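Local coordinates for protein (CD58) (Homo sapiens, PDB 1CCZ), which binds the T-cell adhesion receptor CD2 through its immunoglobulin-like ectodomain and so probably promotes adhesion between T cells and the cells carrying it, at residues A[93-105]-A[156-170]. Residues are numbered along the deposited sequence; the frame is centred on the assembly and turned at random.
With NAG (2-acetamido-2-deoxy-beta-D-glucopyranose), chain D.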
loop_
_atom_site.group_PDB
_atom_site.type_symbol
_atom_site.label_atom_id
_atom_site.label_comp_id
_atom_site.label_asym_id
_atom_site.label_seq_id
_atom_site.Cartn_x
_atom_site.Cartn_y
_atom_site.Cartn_z
ATOM N N LEU A 93 -1.092 -3.989 -0.510
ATOM C CA LEU A 93 -2.294 -3.396 -1.050
ATOM C C LEU A 93 -2.497 -3.622 -2.522
ATOM O O LEU A 93 -1.557 -3.709 -3.312
ATOM C CB LEU A 93 -2.286 -1.884 -0.788
ATOM C CG LEU A 93 -2.403 -1.414 0.662
ATOM C CD1 LEU A 93 -1.042 -1.377 1.280
ATOM C CD2 LEU A 93 -2.998 -0.041 0.708
ATOM N N GLU A 94 -3.756 -3.714 -2.889
ATOM C CA GLU A 94 -4.111 -3.844 -4.275
ATOM C C GLU A 94 -4.323 -2.369 -4.743
ATOM O O GLU A 94 -4.815 -1.523 -3.986
ATOM C CB GLU A 94 -5.354 -4.720 -4.335
ATOM C CG GLU A 94 -6.401 -4.357 -5.322
ATOM C CD GLU A 94 -7.640 -5.204 -5.098
ATOM O OE1 GLU A 94 -7.465 -6.315 -4.531
ATOM O OE2 GLU A 94 -8.763 -4.772 -5.463
ATOM N N MET A 95 -3.878 -2.043 -5.946
ATOM C CA MET A 95 -4.024 -0.687 -6.461
ATOM C C MET A 95 -5.477 -0.371 -6.785
ATOM O O MET A 95 -6.256 -1.274 -7.108
ATOM C CB MET A 95 -3.179 -0.525 -7.714
ATOM C CG MET A 95 -1.713 -0.302 -7.405
ATOM S SD MET A 95 -0.743 -0.246 -8.904
ATOM C CE MET A 95 -1.464 -1.686 -9.795
ATOM N N VAL A 96 -5.850 0.913 -6.693
ATOM C CA VAL A 96 -7.226 1.339 -6.984
ATOM C C VAL A 96 -7.455 1.333 -8.488
ATOM O O VAL A 96 -6.495 1.449 -9.270
ATOM C CB VAL A 96 -7.517 2.794 -6.468
ATOM C CG1 VAL A 96 -7.345 2.879 -4.978
ATOM C CG2 VAL A 96 -6.596 3.801 -7.151
ATOM N N SER A 97 -8.710 1.158 -8.908
ATOM C CA SER A 97 -9.015 1.240 -10.328
ATOM C C SER A 97 -9.475 2.700 -10.538
ATOM O O SER A 97 -9.421 3.517 -9.604
ATOM C CB SER A 97 -10.113 0.253 -10.732
ATOM O OG SER A 97 -11.212 0.284 -9.855
ATOM N N LYS A 98 -9.909 3.037 -11.742
ATOM C CA LYS A 98 -10.349 4.394 -12.000
ATOM C C LYS A 98 -11.776 4.581 -11.472
ATOM O O LYS A 98 -12.656 3.757 -11.744
ATOM C CB LYS A 98 -10.280 4.680 -13.499
ATOM C CG LYS A 98 -10.671 6.101 -13.883
ATOM C CD LYS A 98 -11.270 6.133 -15.285
ATOM C CE LYS A 98 -11.155 7.521 -15.910
ATOM N NZ LYS A 98 -10.033 8.350 -15.343
ATOM N N PRO A 99 -12.024 5.662 -10.696
ATOM C CA PRO A 99 -13.372 5.881 -10.168
ATOM C C PRO A 99 -14.421 6.146 -11.251
ATOM O O PRO A 99 -14.096 6.611 -12.357
ATOM C CB PRO A 99 -13.227 7.092 -9.235
ATOM C CG PRO A 99 -11.784 7.385 -9.149
ATOM C CD PRO A 99 -11.077 6.715 -10.272
ATOM N N MET A 100 -15.668 5.832 -10.922
ATOM C CA MET A 100 -16.807 6.063 -11.804
ATOM C C MET A 100 -17.687 7.109 -11.110
ATOM O O MET A 100 -17.937 7.028 -9.902
ATOM C CB MET A 100 -17.645 4.797 -11.994
ATOM C CG MET A 100 -17.238 3.948 -13.177
ATOM S SD MET A 100 -18.439 2.625 -13.533
ATOM C CE MET A 100 -20.047 3.393 -12.878
ATOM N N ILE A 101 -18.150 8.087 -11.877
ATOM C CA ILE A 101 -19.028 9.108 -11.352
ATOM C C ILE A 101 -20.389 9.032 -12.053
ATOM O O ILE A 101 -20.462 8.919 -13.278
ATOM C CB ILE A 101 -18.443 10.517 -11.589
ATOM C CG1 ILE A 101 -17.145 10.692 -10.798
ATOM C CG2 ILE A 101 -19.480 11.573 -11.218
ATOM C CD1 ILE A 101 -16.436 11.989 -11.098
ATOM N N TYR A 102 -21.472 9.065 -11.282
ATOM C CA TYR A 102 -22.806 9.090 -11.874
ATOM C C TYR A 102 -23.718 9.933 -10.977
ATOM O O TYR A 102 -23.323 10.309 -9.871
ATOM C CB TYR A 102 -23.338 7.678 -12.093
ATOM C CG TYR A 102 -23.435 6.848 -10.865
ATOM C CD1 TYR A 102 -22.358 6.071 -10.433
ATOM C CD2 TYR A 102 -24.631 6.775 -10.165
ATOM C CE1 TYR A 102 -22.484 5.225 -9.319
ATOM C CE2 TYR A 102 -24.775 5.947 -9.062
ATOM C CZ TYR A 102 -23.706 5.168 -8.643
ATOM O OH TYR A 102 -23.894 4.321 -7.568
ATOM N N TRP A 103 -24.916 10.265 -11.440
ATOM C CA TRP A 103 -25.785 11.113 -10.635
ATOM C C TRP A 103 -27.253 10.900 -10.874
ATOM O O TRP A 103 -27.653 10.237 -11.831
ATOM C CB TRP A 103 -25.474 12.576 -10.927
ATOM C CG TRP A 103 -25.654 12.912 -12.387
ATOM C CD1 TRP A 103 -26.822 13.229 -13.020
ATOM C CD2 TRP A 103 -24.639 12.913 -13.401
ATOM N NE1 TRP A 103 -26.603 13.424 -14.367
ATOM C CE2 TRP A 103 -25.272 13.236 -14.629
ATOM C CE3 TRP A 103 -23.258 12.672 -13.392
ATOM C CZ2 TRP A 103 -24.567 13.322 -15.840
ATOM C CZ3 TRP A 103 -22.556 12.757 -14.601
ATOM C CH2 TRP A 103 -23.215 13.080 -15.805
ATOM N N GLU A 104 -28.050 11.498 -9.992
ATOM C CA GLU A 104 -29.510 11.458 -10.061
ATOM C C GLU A 104 -29.946 12.932 -10.066
ATOM O O GLU A 104 -29.783 13.630 -9.071
ATOM C CB GLU A 104 -30.061 10.743 -8.835
ATOM C CG GLU A 104 -31.548 10.806 -8.729
ATOM C CD GLU A 104 -32.214 10.379 -10.013
ATOM O OE1 GLU A 104 -31.954 9.241 -10.465
ATOM O OE2 GLU A 104 -32.989 11.184 -10.577
ATOM N N CYS A 105 -30.475 13.410 -11.186
ATOM C CA CYS A 105 -30.855 14.816 -11.289
ATOM C C CYS A 105 -31.962 15.244 -10.351
ATOM O O CYS A 105 -31.894 16.327 -9.760
ATOM C CB CYS A 105 -31.279 15.157 -12.719
ATOM S SG CYS A 105 -29.923 15.175 -13.940
ATOM N N ASN A 156 -5.093 5.253 -2.104
ATOM C CA ASN A 156 -4.676 4.395 -1.000
ATOM C C ASN A 156 -3.167 4.563 -0.924
ATOM O O ASN A 156 -2.568 5.299 -1.726
ATOM C CB ASN A 156 -5.113 2.921 -1.168
ATOM C CG ASN A 156 -4.410 2.193 -2.305
ATOM O OD1 ASN A 156 -3.407 2.650 -2.845
ATOM N ND2 ASN A 156 -4.947 1.038 -2.665
ATOM N N ARG A 157 -2.551 3.913 0.050
ATOM C CA ARG A 157 -1.115 4.039 0.245
ATOM C C ARG A 157 -0.247 3.766 -0.965
ATOM O O ARG A 157 0.844 4.300 -1.060
ATOM C CB ARG A 157 -0.669 3.122 1.380
ATOM C CG ARG A 157 -1.291 3.464 2.713
ATOM C CD ARG A 157 -0.542 4.616 3.322
ATOM N NE ARG A 157 -0.908 4.814 4.718
ATOM C CZ ARG A 157 -0.153 5.479 5.582
ATOM N NH1 ARG A 157 1.004 5.998 5.175
ATOM N NH2 ARG A 157 -0.557 5.634 6.842
ATOM N N VAL A 158 -0.713 2.948 -1.897
ATOM C CA VAL A 158 0.129 2.619 -3.035
ATOM C C VAL A 158 -0.309 3.118 -4.392
ATOM O O VAL A 158 0.365 2.833 -5.384
ATOM C CB VAL A 158 0.301 1.095 -3.152
ATOM C CG1 VAL A 158 0.898 0.549 -1.858
ATOM C CG2 VAL A 158 -1.042 0.434 -3.427
ATOM N N SER A 159 -1.416 3.858 -4.462
ATOM C CA SER A 159 -1.892 4.310 -5.772
ATOM C C SER A 159 -2.984 5.353 -5.703
ATOM O O SER A 159 -3.508 5.675 -4.635
ATOM C CB SER A 159 -2.456 3.116 -6.547
ATOM O OG SER A 159 -3.625 2.635 -5.889
ATOM N N GLN A 160 -3.322 5.878 -6.873
ATOM C CA GLN A 160 -4.416 6.828 -6.977
ATOM C C GLN A 160 -4.810 7.062 -8.423
ATOM O O GLN A 160 -3.970 7.055 -9.325
ATOM C CB GLN A 160 -4.067 8.131 -6.276
ATOM C CG GLN A 160 -3.155 9.032 -7.019
ATOM C CD GLN A 160 -3.230 10.426 -6.447
ATOM O OE1 GLN A 160 -4.102 11.218 -6.816
ATOM N NE2 GLN A 160 -2.333 10.730 -5.519
ATOM N N GLU A 161 -6.109 7.222 -8.629
ATOM C CA GLU A 161 -6.682 7.458 -9.948
ATOM C C GLU A 161 -7.874 8.365 -9.758
ATOM O O GLU A 161 -8.553 8.301 -8.737
ATOM C CB GLU A 161 -7.192 6.163 -10.570
ATOM C CG GLU A 161 -6.173 5.068 -10.629
ATOM C CD GLU A 161 -5.199 5.292 -11.738
ATOM O OE1 GLU A 161 -5.564 6.009 -12.696
ATOM O OE2 GLU A 161 -4.070 4.758 -11.649
ATOM N N SER A 162 -8.147 9.205 -10.740
ATOM C CA SER A 162 -9.297 10.069 -10.607
ATOM C C SER A 162 -10.099 10.118 -11.891
ATOM O O SER A 162 -9.673 9.650 -12.946
ATOM C CB SER A 162 -8.848 11.462 -10.185
ATOM O OG SER A 162 -7.932 11.966 -11.119
ATOM N N GLU A 163 -11.299 10.651 -11.770
ATOM C CA GLU A 163 -12.190 10.793 -12.893
ATOM C C GLU A 163 -12.777 12.178 -12.722
ATOM O O GLU A 163 -12.945 12.652 -11.605
ATOM C CB GLU A 163 -13.301 9.743 -12.834
ATOM C CG GLU A 163 -14.340 9.867 -13.942
ATOM C CD GLU A 163 -13.710 9.775 -15.322
ATOM O OE1 GLU A 163 -13.075 10.759 -15.782
ATOM O OE2 GLU A 163 -13.841 8.707 -15.951
ATOM N N MET A 164 -13.056 12.842 -13.828
ATOM C CA MET A 164 -13.650 14.158 -13.760
ATOM C C MET A 164 -14.881 14.135 -14.666
ATOM O O MET A 164 -14.817 13.620 -15.776
ATOM C CB MET A 164 -12.643 15.195 -14.230
ATOM C CG MET A 164 -13.146 16.595 -14.049
ATOM S SD MET A 164 -11.847 17.791 -14.229
ATOM C CE MET A 164 -11.329 18.028 -12.482
ATOM N N GLU A 165 -16.009 14.655 -14.190
ATOM C CA GLU A 165 -17.222 14.658 -15.003
ATOM C C GLU A 165 -18.049 15.916 -14.822
ATOM O O GLU A 165 -18.104 16.474 -13.732
ATOM C CB GLU A 165 -18.111 13.458 -14.666
ATOM C CG GLU A 165 -17.493 12.085 -14.922
ATOM C CD GLU A 165 -17.159 11.824 -16.382
ATOM O OE1 GLU A 165 -17.682 12.523 -17.283
ATOM O OE2 GLU A 165 -16.356 10.907 -16.631
ATOM N N VAL A 166 -18.691 16.362 -15.900
ATOM C CA VAL A 166 -19.580 17.521 -15.848
ATOM C C VAL A 166 -20.989 16.925 -15.677
ATOM O O VAL A 166 -21.380 16.024 -16.429
ATOM C CB VAL A 166 -19.534 18.362 -17.183
ATOM C CG1 VAL A 166 -20.537 19.513 -17.125
ATOM C CG2 VAL A 166 -18.170 18.908 -17.409
ATOM N N VAL A 167 -21.735 17.390 -14.675
ATOM C CA VAL A 167 -23.105 16.900 -14.456
ATOM C C VAL A 167 -24.054 17.554 -15.472
ATOM O O VAL A 167 -24.062 18.778 -15.634
ATOM C CB VAL A 167 -23.600 17.212 -13.014
ATOM C CG1 VAL A 167 -25.055 16.840 -12.869
ATOM C CG2 VAL A 167 -22.753 16.453 -12.007
ATOM N N ASN A 168 -24.848 16.734 -16.154
ATOM C CA ASN A 168 -25.784 17.213 -17.179
ATOM C C ASN A 168 -27.226 17.061 -16.691
ATOM O O ASN A 168 -27.828 15.991 -16.834
ATOM C CB ASN A 168 -25.555 16.407 -18.481
ATOM C CG ASN A 168 -26.642 16.620 -19.528
ATOM O OD1 ASN A 168 -27.077 17.745 -19.766
ATOM N ND2 ASN A 168 -27.071 15.535 -20.165
ATOM N N CYS A 169 -27.765 18.137 -16.120
ATOM C CA CYS A 169 -29.131 18.153 -15.591
ATOM C C CYS A 169 -29.906 19.397 -16.053
ATOM O O CYS A 169 -29.331 20.490 -16.222
ATOM C CB CYS A 169 -29.115 18.138 -14.056
ATOM S SG CYS A 169 -28.603 16.572 -13.276
ATOM N N PRO A 170 -31.232 19.252 -16.230
ATOM C CA PRO A 170 -32.054 20.385 -16.670
ATOM C C PRO A 170 -31.978 21.477 -15.616
ATOM O O PRO A 170 -31.923 21.169 -14.421
ATOM C CB PRO A 170 -33.458 19.804 -16.776
ATOM C CG PRO A 170 -33.297 18.334 -16.709
ATOM C CD PRO A 170 -32.033 18.040 -15.995
HETATM C C1 NAG D . -32.100 10.136 -4.724
HETATM C C2 NAG D . -31.342 9.002 -5.430
HETATM C C3 NAG D . -31.020 7.918 -4.408
HETATM C C4 NAG D . -30.258 8.518 -3.211
HETATM C C5 NAG D . -30.980 9.749 -2.647
HETATM C C6 NAG D . -30.130 10.472 -1.624
HETATM C C7 NAG D . -33.352 8.178 -6.589
HETATM C C8 NAG D . -33.935 7.570 -7.863
HETATM N N2 NAG D . -32.040 8.429 -6.582
HETATM O O3 NAG D . -30.224 6.916 -5.026
HETATM O O4 NAG D . -30.127 7.545 -2.183
HETATM O O5 NAG D . -31.268 10.695 -3.698
HETATM O O6 NAG D . -30.626 11.777 -1.377
HETATM O O7 NAG D . -34.102 8.421 -5.641
HETATM O O HOH W 1 -3.946 2.496 -9.778
HETATM O O HOH W 2 -14.698 6.417 -14.875
#
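Val96 N gives a nearly straight hydrogen bond (169°) to Ser159 OG at 2.9 Å, and Asn156 ND2 gives a bent bond to Glu94 O, also at 2.9 Å, the acceptor lying close to the plane of the Asn156 amide. Asn156 is well fixed: its ND2 also meets Thr118 O, while OD1 takes Ser159 OG and Val158 N from opposite faces of its plane, the latter closing an Asx turn within the 156-159 type I turn. Further along, Lys98 NZ binds Ser162 O at 2.8 Å and makes a long salt bridge (3.9 Å) to Glu163 OE2. Separate waters tie Val96 O to Glu161 OE2 and Pro99 O to Glu163 OE2.

At the turn end Leu93 CB rests on Val158 CG2; past Lys98, Ile101 CB meets the CG methylene of Glu165. Trp103 CG sits between backbone N and carbonyl carbon (chi1 58°), laying the indole over residues 166-169; Val167 CG1 stands 3.8 Å from the centroid of its five-membered ring, a CH-pi contact almost on the normal. Beyond it the Cys105 SG–Cys169 SG disulfide (2.0 Å) ties the ends together. Strands 100-104 and 159-165, from different sheets, thus run roughly parallel at one margin of an immunoglobulin C2-set beta sandwich.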